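PDB 5O5C: putative decarboxylase involved in desferrioxamine biosynthesis from Erwinia amylovora, which probably decarboxylates lysine to cadaverine, using pyridoxal phosphate as cofactor, in the desferrioxamine biosynthetic pathway. Local coordinates for residues 60-65 / 95-100; 140-145 / 368-373; 456-461 / 467-472. All coordinates share one frame; numbering follows the deposited sequence.

Interaction 1: residues 60-65 / 95-100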
# COMPACT_ATOMS: atom_id res chain seq x y z
N SER B 60 25.95 10.17 -0.08
CA SER B 60 27.23 10.22 0.60
C SER B 60 28.27 9.25 0.04
O SER B 60 29.41 9.38 0.34
CB SER B 60 26.98 9.92 2.05
OG SER B 60 26.36 8.63 2.16
N GLY B 61 27.84 8.24 -0.72
CA GLY B 61 28.70 7.14 -1.14
C GLY B 61 28.81 5.95 -0.21
O GLY B 61 29.33 4.92 -0.60
N ILE B 62 28.33 6.07 1.02
CA ILE B 62 28.54 5.01 2.00
C ILE B 62 28.01 3.67 1.44
O ILE B 62 27.06 3.63 0.63
CB ILE B 62 28.00 5.41 3.40
CG1 ILE B 62 28.63 6.74 3.90
CG2 ILE B 62 28.19 4.34 4.46
CD1 ILE B 62 30.15 6.93 3.86
N LEU B 63 28.68 2.57 1.79
CA LEU B 63 28.25 1.22 1.37
C LEU B 63 27.33 0.57 2.44
O LEU B 63 27.44 0.90 3.59
CB LEU B 63 29.44 0.33 1.08
CG LEU B 63 30.32 0.66 -0.14
CD1 LEU B 63 31.61 -0.15 -0.07
CD2 LEU B 63 29.66 0.45 -1.47
N PRO B 64 26.42 -0.34 2.04
CA PRO B 64 25.51 -1.01 3.00
C PRO B 64 26.23 -1.64 4.20
O PRO B 64 25.81 -1.46 5.34
CB PRO B 64 24.80 -2.07 2.15
CG PRO B 64 24.96 -1.65 0.73
CD PRO B 64 26.06 -0.63 0.64
N HIS B 65 27.31 -2.36 3.95
CA HIS B 65 28.12 -2.88 5.05
C HIS B 65 28.69 -1.76 5.94
O HIS B 65 28.65 -1.91 7.14
CB HIS B 65 29.16 -3.95 4.62
CG HIS B 65 30.28 -3.45 3.78
ND1 HIS B 65 31.34 -2.73 4.29
CD2 HIS B 65 30.53 -3.60 2.46
CE1 HIS B 65 32.18 -2.43 3.32
NE2 HIS B 65 31.71 -2.94 2.19
N LEU B 95 19.42 10.25 7.86
CA LEU B 95 19.53 11.49 7.11
C LEU B 95 20.92 11.67 6.53
O LEU B 95 21.04 12.13 5.40
CB LEU B 95 19.17 12.70 7.93
CG LEU B 95 17.78 12.69 8.54
CD1 LEU B 95 17.65 13.75 9.62
CD2 LEU B 95 16.64 12.75 7.57
N ARG B 96 21.93 11.21 7.27
CA ARG B 96 23.31 11.36 6.89
C ARG B 96 23.52 10.82 5.48
O ARG B 96 24.05 11.51 4.66
CB ARG B 96 24.23 10.64 7.87
CG ARG B 96 25.59 11.26 8.01
CD ARG B 96 26.47 10.51 9.01
NE ARG B 96 26.95 11.41 10.05
CZ ARG B 96 27.91 11.14 10.94
NH1 ARG B 96 28.52 9.95 10.99
NH2 ARG B 96 28.23 12.07 11.81
N ASP B 97 23.05 9.60 5.22
CA ASP B 97 23.34 8.90 3.99
C ASP B 97 22.12 8.72 3.08
O ASP B 97 22.18 7.96 2.14
CB ASP B 97 24.06 7.57 4.28
CG ASP B 97 25.38 7.75 5.10
OD1 ASP B 97 26.38 8.37 4.63
OD2 ASP B 97 25.43 7.19 6.20
N ALA B 98 21.03 9.43 3.35
CA ALA B 98 19.81 9.33 2.56
C ALA B 98 20.15 9.61 1.11
O ALA B 98 21.08 10.35 0.80
CB ALA B 98 18.76 10.33 3.02
N VAL B 99 19.38 9.03 0.21
CA VAL B 99 19.42 9.46 -1.17
C VAL B 99 18.46 10.65 -1.31
O VAL B 99 17.26 10.51 -1.16
CB VAL B 99 19.12 8.31 -2.12
CG1 VAL B 99 19.21 8.78 -3.56
CG2 VAL B 99 20.12 7.20 -1.87
N TRP B 100 19.03 11.81 -1.63
CA TRP B 100 18.28 13.06 -1.78
C TRP B 100 17.73 13.30 -3.15
O TRP B 100 18.41 13.90 -4.02
CB TRP B 100 19.16 14.24 -1.38
CG TRP B 100 19.51 14.11 -0.02
CD1 TRP B 100 20.63 13.58 0.48
CD2 TRP B 100 18.66 14.40 1.09
NE1 TRP B 100 20.59 13.58 1.85
CE2 TRP B 100 19.38 14.08 2.25
CE3 TRP B 100 17.39 14.98 1.21
CZ2 TRP B 100 18.85 14.25 3.52
CZ3 TRP B 100 16.89 15.15 2.43
CH2 TRP B 100 17.62 14.81 3.60
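Ser60 and Asp97 meet through the serine hydroxyl and one carboxylate oxygen. Their CA atoms are the nearest pair of the two segments, at 5.3 Å. Ser60 OG donates to Asp97 OD1 at 2.5 Å. This is very short, and OD1 also sits too near Ile62, so its exact place is doubtful. A chi1 of 58° places OG between the backbone N and the carbonyl carbon of Ser60, where it meets both the aspartate and the N-H of Ile62. The bond from Ile62 N to Ser60 OG is weak, 3.4 Å long, but nearly straight at 170°. Asp97 has CG beside its backbone N (chi1 -57°), and this swings the carboxylate toward residues 60-62. Ile62 stands over one face of that carboxylate, with its CB 3.9 Å from Asp97 CG. Ser60 OG lies instead close to the carboxylate plane, by OD1. The two residues of the loop thus approach the aspartate from different directions. Gly61 makes the turn between their side chains with a positive phi, and its O accepts from Arg463. Leu63 then takes the N-cap position of helix 64-68, where Glu66 OE1 accepts from Leu63 N. Leu95 and Trp100 reach Val128 of the second subunit. The contact joins the turn before helix 64-68 to the loop that follows helix 83-95, in the N-terminal part of the chain close to the subunit interface. Asp97 is buried there, while Ser60 and Ile62 are partly exposed. If the pairing is real, a neutral hydroxyl would partly offset the carboxylate charge, with a weak bond from Ile62 N behind it.

Interaction 2: residues 140-145 / 368-373; sequences GGTLIE and GTPNLV
Thr142 turns its methyl, not its hydroxyl, toward Pro370 and Leu372. OG1 lies beside the backbone N (chi1 -77°), leaving CG2 anti to that N. The methyl fits between the two residues. It lies 3.9 Å from Pro370 CB, beside the CB and CG of the ring, and the two side chains meet at a slant. It is 4.0 Å from Leu372 CG. Its nearest neighbour is Pro370 O. Leu372 reaches further along the helix. Its side chain and that of Glu145 run in opposite directions, and CD1 alone touches the glutamate. Leu372 CD1 comes over the flat face of the carboxylate, 3.6 Å from Glu145 CD and almost equally far from its two oxygens. The glutamate is extended (chi1 168°, chi2 162°), which carries the carboxylate to that methyl. Its charge is answered elsewhere: OE2 makes a salt bridge to Arg381 and accepts from Phe166 N. These partners help fix the plane on which the leucine rests. Helix 140-156 leads into strand 163-167, an outer strand of the seven-stranded mixed sheet of the large domain of fold type I enzymes, and Ile165 of that strand touches both Glu145 and Leu372. Residues 368-373 resume the chain after a gap in the model. The missing residues 354-367 probably correspond to the mobile loop of related decarboxylases such as DOPA decarboxylase, consistent with their absence. The polar side of Thr142 has its own arrangement. OG1 is bonded to Ser138 and lies 2.6 Å from water 1. That water accepts from Leu372 N at 3.1 Å and gives a weak bond to Pro370 O at 3.3 Å. It spans from the helix to the backbone of the loop just beside the methyl contact.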
# COMPACT_ATOMS: atom_id res chain seq x y z
N GLY B 140 -15.93 12.87 3.94
CA GLY B 140 -15.46 13.64 2.79
C GLY B 140 -14.18 13.17 2.11
O GLY B 140 -13.89 13.58 0.95
N GLY B 141 -13.40 12.35 2.81
CA GLY B 141 -12.24 11.70 2.16
C GLY B 141 -12.71 10.76 1.06
O GLY B 141 -12.03 10.58 0.03
N THR B 142 -13.87 10.17 1.26
CA THR B 142 -14.40 9.22 0.28
C THR B 142 -14.82 9.95 -0.98
O THR B 142 -14.50 9.48 -2.10
CB THR B 142 -15.53 8.35 0.85
OG1 THR B 142 -14.94 7.33 1.68
CG2 THR B 142 -16.35 7.69 -0.25
N LEU B 143 -15.45 11.11 -0.78
CA LEU B 143 -15.93 11.92 -1.88
C LEU B 143 -14.75 12.59 -2.57
O LEU B 143 -14.70 12.63 -3.82
CB LEU B 143 -16.95 12.96 -1.39
CG LEU B 143 -18.15 12.42 -0.65
CD1 LEU B 143 -19.02 13.51 -0.07
CD2 LEU B 143 -18.98 11.57 -1.58
N ILE B 144 -13.78 13.08 -1.79
CA ILE B 144 -12.57 13.68 -2.37
C ILE B 144 -11.86 12.70 -3.30
O ILE B 144 -11.59 13.03 -4.47
CB ILE B 144 -11.58 14.23 -1.32
CG1 ILE B 144 -12.06 15.56 -0.76
CG2 ILE B 144 -10.20 14.42 -1.91
CD1 ILE B 144 -11.40 15.89 0.56
N GLU B 145 -11.63 11.48 -2.84
CA GLU B 145 -10.96 10.51 -3.71
C GLU B 145 -11.73 10.38 -5.06
O GLU B 145 -11.11 10.29 -6.15
CB GLU B 145 -10.78 9.15 -3.04
CG GLU B 145 -10.35 8.06 -4.04
CD GLU B 145 -9.76 6.82 -3.41
OE1 GLU B 145 -9.25 6.97 -2.25
OE2 GLU B 145 -9.85 5.71 -4.06
N GLY B 368 -27.50 3.93 -0.11
CA GLY B 368 -26.63 4.82 -0.86
C GLY B 368 -25.32 5.17 -0.17
O GLY B 368 -24.78 6.24 -0.41
N THR B 369 -24.80 4.26 0.66
CA THR B 369 -23.50 4.46 1.31
C THR B 369 -22.28 4.19 0.38
O THR B 369 -22.03 3.03 -0.02
CB THR B 369 -23.39 3.69 2.66
OG1 THR B 369 -22.13 4.01 3.28
CG2 THR B 369 -23.49 2.17 2.49
N PRO B 370 -21.50 5.25 0.03
CA PRO B 370 -20.28 5.03 -0.75
C PRO B 370 -19.12 4.36 0.02
O PRO B 370 -18.46 5.02 0.83
CB PRO B 370 -19.89 6.44 -1.17
CG PRO B 370 -20.44 7.32 -0.12
CD PRO B 370 -21.74 6.69 0.23
N ASN B 371 -18.94 3.07 -0.23
CA ASN B 371 -17.81 2.28 0.24
C ASN B 371 -16.80 1.88 -0.84
O ASN B 371 -17.01 0.92 -1.55
CB ASN B 371 -18.27 1.00 0.91
CG ASN B 371 -19.08 1.25 2.16
OD1 ASN B 371 -18.77 2.17 2.96
ND2 ASN B 371 -20.14 0.48 2.32
N LEU B 372 -15.65 2.54 -0.87
CA LEU B 372 -14.67 2.31 -1.95
C LEU B 372 -13.98 0.95 -1.87
O LEU B 372 -13.49 0.46 -2.90
CB LEU B 372 -13.65 3.45 -2.01
CG LEU B 372 -14.16 4.89 -2.12
CD1 LEU B 372 -12.99 5.88 -2.08
CD2 LEU B 372 -14.96 5.17 -3.37
N VAL B 373 -13.96 0.33 -0.67
CA VAL B 373 -13.53 -1.07 -0.51
C VAL B 373 -14.17 -2.00 -1.57
O VAL B 373 -13.52 -2.91 -2.06
CB VAL B 373 -13.68 -1.63 0.95
CG1 VAL B 373 -15.07 -2.20 1.22
CG2 VAL B 373 -12.64 -2.71 1.21
O HOH W 1 -15.16 4.77 1.16

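Interaction 3: residues 456-461 / 467-472; sequences NIRKAV and AVIAGT
Ile469 N gives its hydrogen to water 2 at 3.1 Å, the shortest sound polar bond of this contact. The same water donates weakly to Arg458 O, so it bridges the helix to the chain beside it. The motif is an alpha-helix followed by a short connection and a beta-strand: helix 448-464 turns back and runs into strand 470-474, one of the two outermost strands of the four-stranded antiparallel sheet of the small C-terminal domain. The helix packs on that sheet, with Ile457 on Tyr439 and Arg458 on Leu480. Helix 491-510 adds Tyr504 against Val461 and Val497 against Ala467. Arg458 has CG anti to the backbone N (chi1 160°) and stays extended to NE, which carries the side chain over the Ala470-Gly471 peptide. As modelled, Gly471 N and Ala470 C lie over one face of the guanidinium, the first 3.7 Å above the centre of its plane and the second toward the rim. With no side chain, Gly471 lets the arginine lie close to the strand. Ile469 O is near the guanidinium plane, at its edge, but NH1 is modelled too close to it, and the exact pose of the whole group is doubtful. NH2 has a long, weak ion pair with Asp136 of the second subunit. This places the arginine near the subunit interface. The apolar part is built on Ile469 and Val461. Ile469 is buried; its CG1 is anti to the backbone N (chi1 -177°), and this puts CG2 against the helix. There CG2 touches Arg458 at CA and CG, both at 3.7 Å, and Val461 CB at 3.9 Å. One turn further along, Val461 CG1 rests against Ala467, with CG1 and Ala467 CB 4.0 Å apart.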
# COMPACT_ATOMS: atom_id res chain seq x y z
N ASN B 456 31.17 -0.58 -13.68
CA ASN B 456 32.06 0.10 -12.75
C ASN B 456 31.92 1.61 -12.75
O ASN B 456 32.11 2.19 -11.73
CB ASN B 456 33.51 -0.32 -12.92
CG ASN B 456 33.71 -1.77 -12.52
OD1 ASN B 456 33.37 -2.17 -11.41
ND2 ASN B 456 34.19 -2.57 -13.45
N ILE B 457 31.56 2.23 -13.88
CA ILE B 457 31.31 3.66 -13.86
C ILE B 457 30.16 3.98 -12.91
O ILE B 457 30.25 4.87 -12.10
CB ILE B 457 30.96 4.22 -15.24
CG1 ILE B 457 32.23 4.32 -16.13
CG2 ILE B 457 30.32 5.57 -15.09
CD1 ILE B 457 31.91 4.56 -17.56
N ARG B 458 29.05 3.27 -13.02
CA ARG B 458 27.91 3.58 -12.11
C ARG B 458 28.26 3.41 -10.63
O ARG B 458 27.87 4.24 -9.76
CB ARG B 458 26.73 2.72 -12.51
CG ARG B 458 25.65 2.50 -11.46
CD ARG B 458 24.58 1.66 -12.14
NE ARG B 458 23.53 1.13 -11.27
CZ ARG B 458 22.64 1.87 -10.63
NH1 ARG B 458 22.73 3.17 -10.69
NH2 ARG B 458 21.68 1.31 -9.91
N LYS B 459 29.00 2.34 -10.34
CA LYS B 459 29.42 2.08 -8.96
C LYS B 459 30.35 3.20 -8.50
O LYS B 459 30.16 3.77 -7.44
CB LYS B 459 30.02 0.65 -8.83
CG LYS B 459 28.93 -0.42 -8.72
CD LYS B 459 29.40 -1.69 -8.01
CE LYS B 459 30.34 -2.52 -8.88
NZ LYS B 459 30.18 -3.99 -8.63
N ALA B 460 31.28 3.63 -9.35
CA ALA B 460 32.13 4.74 -8.94
C ALA B 460 31.27 6.00 -8.73
O ALA B 460 31.38 6.65 -7.69
CB ALA B 460 33.21 4.99 -9.97
N VAL B 461 30.40 6.33 -9.68
CA VAL B 461 29.63 7.58 -9.55
C VAL B 461 28.87 7.57 -8.22
O VAL B 461 28.88 8.56 -7.48
CB VAL B 461 28.65 7.79 -10.74
CG1 VAL B 461 27.67 8.93 -10.45
CG2 VAL B 461 29.41 8.12 -12.01
N ALA B 467 26.89 12.28 -8.01
CA ALA B 467 25.63 12.16 -8.70
C ALA B 467 25.08 10.74 -8.54
O ALA B 467 25.78 9.82 -8.12
CB ALA B 467 25.83 12.48 -10.15
N VAL B 468 23.82 10.57 -8.87
CA VAL B 468 23.26 9.21 -8.89
C VAL B 468 22.72 8.91 -10.26
O VAL B 468 21.84 9.57 -10.73
CB VAL B 468 22.17 8.99 -7.81
CG1 VAL B 468 21.80 7.50 -7.71
CG2 VAL B 468 22.61 9.51 -6.46
N ILE B 469 23.25 7.85 -10.82
CA ILE B 469 23.01 7.29 -12.13
C ILE B 469 22.31 5.93 -11.93
O ILE B 469 22.42 5.33 -10.85
CB ILE B 469 24.40 7.14 -12.82
CG1 ILE B 469 24.35 6.65 -14.24
CG2 ILE B 469 25.33 6.18 -12.09
CD1 ILE B 469 25.74 6.58 -14.86
N ALA B 470 21.61 5.44 -12.93
CA ALA B 470 21.01 4.09 -12.86
C ALA B 470 21.57 3.26 -13.99
O ALA B 470 22.35 3.74 -14.79
CB ALA B 470 19.49 4.16 -12.92
N GLY B 471 21.15 2.01 -14.07
CA GLY B 471 21.71 1.05 -15.04
C GLY B 471 20.61 0.16 -15.55
O GLY B 471 19.56 0.11 -14.98
N THR B 472 20.86 -0.46 -16.70
CA THR B 472 19.88 -1.33 -17.32
C THR B 472 20.62 -2.29 -18.26
O THR B 472 21.67 -1.95 -18.81
CB THR B 472 18.81 -0.59 -18.17
OG1 THR B 472 19.32 -0.36 -19.48
CG2 THR B 472 18.40 0.72 -17.61
O HOH W 2 25.20 6.21 -9.07

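Interactions 1 and 3 are neighbours, with centres 15 Å apart and nearest atoms about 5 Å apart. Arg463 lies on helix 448-464, the helix of interaction 3, and binds Gly61 O of interaction 1. Interaction 2 lies opposite interaction 3 across the chain's centre. Both are buried, whereas interaction 1 is only partly so. Interaction 1 rests on a hydroxyl and a carboxylate. Interaction 3 mixes an arginine over a peptide with apolar contacts. Interaction 2 sets methyls on a carboxylate and a proline. These last two each have a bridging water. Interactions 1 and 2 are complementary in the dimer: Pro64 of one subunit packs on Pro370 of the other.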